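Local coordinates for protein synaptotagmin IV (Rattus norvegicus, PDB 1W15) that is a synaptotagmin family member involved in the mobility of neuronal dense core vesicles through its interaction with the kinesin KIF1A, at residues D52-V57 / K68-V73. Residues are numbered along the deposited sequence; the frame is centred on the assembly and turned at random.
With CA (calcium ion), chain B.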
ATOM      1  N   ASP A  52     -21.278  -8.876   4.925  1.00 43.51           N
ATOM      2  CA  ASP A  52     -20.235  -9.321   3.992  1.00 40.96           C
ATOM      3  C   ASP A  52     -19.865  -8.111   3.170  1.00 38.85           C
ATOM      4  O   ASP A  52     -20.382  -7.974   2.056  1.00 37.31           O
ATOM      5  CB  ASP A  52     -20.810 -10.406   3.079  1.00 39.85           C
ATOM      6  CG  ASP A  52     -21.344 -11.571   3.869  1.00 43.48           C
ATOM      7  OD1 ASP A  52     -20.584 -12.145   4.658  1.00 43.84           O
ATOM      8  OD2 ASP A  52     -22.514 -11.967   3.794  1.00 45.73           O
ATOM      9  N   PRO A  53     -19.049  -7.197   3.731  1.00 36.80           N
ATOM     10  CA  PRO A  53     -18.830  -5.901   3.083  1.00 36.70           C
ATOM     11  C   PRO A  53     -17.958  -5.880   1.831  1.00 35.01           C
ATOM     12  O   PRO A  53     -17.000  -6.632   1.736  1.00 35.59           O
ATOM     13  CB  PRO A  53     -18.188  -5.039   4.184  1.00 36.12           C
ATOM     14  CG  PRO A  53     -17.532  -6.069   5.138  1.00 37.46           C
ATOM     15  CD  PRO A  53     -18.377  -7.292   5.044  1.00 36.29           C
ATOM     16  N   TYR A  54     -18.320  -5.016   0.897  1.00 33.04           N
ATOM     17  CA  TYR A  54     -17.407  -4.577  -0.169  1.00 34.21           C
ATOM     18  C   TYR A  54     -17.621  -3.082  -0.327  1.00 34.51           C
ATOM     19  O   TYR A  54     -18.567  -2.517   0.242  1.00 36.16           O
ATOM     20  CB  TYR A  54     -17.666  -5.300  -1.491  1.00 34.16           C
ATOM     21  CG  TYR A  54     -19.022  -5.077  -2.127  1.00 35.78           C
ATOM     22  CD1 TYR A  54     -20.170  -5.725  -1.640  1.00 34.25           C
ATOM     23  CD2 TYR A  54     -19.151  -4.231  -3.225  1.00 37.39           C
ATOM     24  CE1 TYR A  54     -21.418  -5.533  -2.247  1.00 36.88           C
ATOM     25  CE2 TYR A  54     -20.406  -4.000  -3.840  1.00 37.82           C
ATOM     26  CZ  TYR A  54     -21.508  -4.635  -3.338  1.00 38.03           C
ATOM     27  OH  TYR A  54     -22.702  -4.407  -3.950  1.00 36.52           O
ATOM     28  N   VAL A  55     -16.760  -2.430  -1.096  1.00 34.69           N
ATOM     29  CA  VAL A  55     -16.882  -1.007  -1.246  1.00 34.81           C
ATOM     30  C   VAL A  55     -16.929  -0.656  -2.723  1.00 36.13           C
ATOM     31  O   VAL A  55     -16.089  -1.111  -3.531  1.00 36.54           O
ATOM     32  CB  VAL A  55     -15.660  -0.280  -0.588  1.00 35.85           C
ATOM     33  CG1 VAL A  55     -15.774   1.248  -0.800  1.00 33.86           C
ATOM     34  CG2 VAL A  55     -15.603  -0.657   0.888  1.00 34.19           C
ATOM     35  N   LYS A  56     -17.894   0.180  -3.065  1.00 35.84           N
ATOM     36  CA  LYS A  56     -18.033   0.701  -4.403  1.00 36.46           C
ATOM     37  C   LYS A  56     -17.587   2.144  -4.369  1.00 36.85           C
ATOM     38  O   LYS A  56     -17.915   2.872  -3.422  1.00 36.91           O
ATOM     39  CB  LYS A  56     -19.522   0.662  -4.798  1.00 37.39           C
ATOM     40  CG  LYS A  56     -19.740   1.157  -6.197  1.00 39.86           C
ATOM     41  CD  LYS A  56     -20.786   0.337  -6.853  1.00 48.99           C
ATOM     42  CE  LYS A  56     -21.054   0.849  -8.237  1.00 48.33           C
ATOM     43  NZ  LYS A  56     -22.295   0.222  -8.680  1.00 45.36           N
ATOM     44  N   VAL A  57     -16.851   2.548  -5.398  1.00 35.91           N
ATOM     45  CA  VAL A  57     -16.270   3.876  -5.473  1.00 35.83           C
ATOM     46  C   VAL A  57     -16.763   4.527  -6.790  1.00 35.52           C
ATOM     47  O   VAL A  57     -16.481   4.022  -7.880  1.00 36.31           O
ATOM     48  CB  VAL A  57     -14.722   3.851  -5.442  1.00 36.18           C
ATOM     49  CG1 VAL A  57     -14.155   5.313  -5.362  1.00 37.01           C
ATOM     50  CG2 VAL A  57     -14.178   3.013  -4.242  1.00 34.79           C
ATOM     51  N   LYS A  68     -16.461   4.209 -12.234  1.00 37.60           N
ATOM     52  CA  LYS A  68     -16.853   3.460 -11.040  1.00 39.20           C
ATOM     53  C   LYS A  68     -15.880   2.285 -10.832  1.00 39.14           C
ATOM     54  O   LYS A  68     -15.355   1.746 -11.818  1.00 39.41           O
ATOM     55  CB  LYS A  68     -18.325   2.965 -11.127  1.00 38.54           C
ATOM     56  CG  LYS A  68     -18.585   2.064 -12.309  1.00 43.05           C
ATOM     57  CD  LYS A  68     -20.021   1.531 -12.386  1.00 47.85           C
ATOM     58  CE  LYS A  68     -20.105   0.441 -13.469  1.00 51.30           C
ATOM     59  NZ  LYS A  68     -21.452  -0.247 -13.482  1.00 56.21           N
ATOM     60  N   LYS A  69     -15.667   1.886  -9.581  1.00 38.87           N
ATOM     61  CA  LYS A  69     -14.793   0.757  -9.231  1.00 38.76           C
ATOM     62  C   LYS A  69     -15.454   0.040  -8.093  1.00 38.83           C
ATOM     63  O   LYS A  69     -16.311   0.602  -7.427  1.00 38.94           O
ATOM     64  CB  LYS A  69     -13.439   1.276  -8.711  1.00 38.86           C
ATOM     65  CG  LYS A  69     -12.715   2.277  -9.641  1.00 38.86           C
ATOM     66  CD  LYS A  69     -12.112   1.652 -10.877  1.00 40.93           C
ATOM     67  CE  LYS A  69     -11.348   2.746 -11.643  1.00 41.39           C
ATOM     68  NZ  LYS A  69     -10.866   2.145 -12.876  1.00 44.46           N
ATOM     69  N   LYS A  70     -15.062  -1.198  -7.844  1.00 38.85           N
ATOM     70  CA  LYS A  70     -15.510  -1.869  -6.634  1.00 39.72           C
ATOM     71  C   LYS A  70     -14.483  -2.853  -6.145  1.00 39.13           C
ATOM     72  O   LYS A  70     -13.673  -3.357  -6.959  1.00 39.84           O
ATOM     73  CB  LYS A  70     -16.894  -2.483  -6.789  1.00 41.41           C
ATOM     74  CG  LYS A  70     -16.991  -3.744  -7.472  1.00 43.15           C
ATOM     75  CD  LYS A  70     -18.492  -4.071  -7.603  1.00 50.55           C
ATOM     76  CE  LYS A  70     -18.670  -5.223  -8.588  1.00 55.65           C
ATOM     77  NZ  LYS A  70     -20.130  -5.377  -8.979  1.00 61.86           N
ATOM     78  N   THR A  71     -14.456  -3.055  -4.824  1.00 37.62           N
ATOM     79  CA  THR A  71     -13.544  -4.003  -4.218  1.00 37.57           C
ATOM     80  C   THR A  71     -14.148  -5.364  -4.220  1.00 39.76           C
ATOM     81  O   THR A  71     -15.333  -5.526  -4.505  1.00 38.39           O
ATOM     82  CB  THR A  71     -13.210  -3.644  -2.731  1.00 37.82           C
ATOM     83  OG1 THR A  71     -14.369  -3.912  -1.911  1.00 36.77           O
ATOM     84  CG2 THR A  71     -12.865  -2.138  -2.535  1.00 35.05           C
ATOM     85  N   HIS A  72     -13.324  -6.333  -3.838  1.00 41.56           N
ATOM     86  CA  HIS A  72     -13.775  -7.691  -3.520  1.00 43.44           C
ATOM     87  C   HIS A  72     -14.549  -7.654  -2.235  1.00 43.85           C
ATOM     88  O   HIS A  72     -14.497  -6.670  -1.473  1.00 42.54           O
ATOM     89  CB  HIS A  72     -12.577  -8.617  -3.345  1.00 44.70           C
ATOM     90  CG  HIS A  72     -11.813  -8.831  -4.610  1.00 51.19           C
ATOM     91  ND1 HIS A  72     -12.065  -9.895  -5.459  1.00 54.54           N
ATOM     92  CD2 HIS A  72     -10.852  -8.085  -5.211  1.00 53.27           C
ATOM     93  CE1 HIS A  72     -11.250  -9.823  -6.500  1.00 57.48           C
ATOM     94  NE2 HIS A  72     -10.506  -8.733  -6.375  1.00 58.56           N
ATOM     95  N   VAL A  73     -15.302  -8.712  -2.000  1.00 43.72           N
ATOM     96  CA  VAL A  73     -16.059  -8.699  -0.753  1.00 46.48           C
ATOM     97  C   VAL A  73     -15.348  -9.510   0.332  1.00 48.87           C
ATOM     98  O   VAL A  73     -14.789 -10.568   0.088  1.00 48.79           O
ATOM     99  CB  VAL A  73     -17.482  -9.229  -0.966  1.00 46.55           C
ATOM    100  CG1 VAL A  73     -17.648  -9.766  -2.380  1.00 43.90           C
ATOM    101  CG2 VAL A  73     -17.814 -10.319   0.037  1.00 43.41           C
TER
HETATM  102 CA    CA B1001     -24.594 -10.604   3.629  1.00 70.74          CA
HETATM  103  O   HOH W   1     -22.365  -3.938  -6.984  1.00 68.64           O
HETATM  104  O   HOH W   2     -21.372  -1.718 -10.446  1.00 59.62           O
HETATM  105  O   HOH W   3     -26.094 -12.485   4.956  1.00 73.34           O
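Val57 and Lys69 form an antiparallel hydrogen-bonded pair between strands 53-57 and 68-70, whose axes run at 169°, and Lys56 faces Lys70 as the neighbouring non-hydrogen-bonded pair. Val57 N gives a nearly straight bond to Lys69 O (2.9 Å), and Lys69 N returns a more bent bond to Val57 O (2.8 Å). Thr71 N continues the ladder to Val55 O (2.8 Å). The return bond differs: Val55 N donates to the side-chain hydroxyl Thr71 OG1 (2.9 Å, 161° at the hydrogen). Chi1 of 72° sets OG1 between its own backbone N and carbonyl carbon. From there OG1 also donates to His72 O (2.8 Å), so one hydroxyl accepts from one segment and donates within the other. Thr71 CG2 packs against Val55 CB on the inner side, where Val36 of strand 31-40 touches both residues. An alanine in place of Thr71 would probably leave Val55 N without its acceptor and His72 O without this donor. Beyond Thr71, Tyr54 CB lies 4.0 Å from Val73 CB. The Tyr54 ring lies obliquely near Lys70 CD, and its hydroxyl bonds Asn113. Water 1 joins that hydroxyl to Lys70 NZ, weakly on the lysine side. Water 2 accepts from Lys56 NZ (2.8 Å) and weakly from Lys68 NZ. At the start of 52-57, Asp52 OD2 binds calcium with Asp106, Ser107 and Glu108, while its OD1 accepts from Cys76 N. This hairpin belongs to the C2B beta-sandwich. The contact thus pairs a buried valine and threonine side with a polar side bearing Lys56, Lys68 and Lys70; water 2 probably helps to screen the like charges of Lys56 and Lys68. The threonine hydroxyl takes the place of a backbone carbonyl as acceptor for Val55 N.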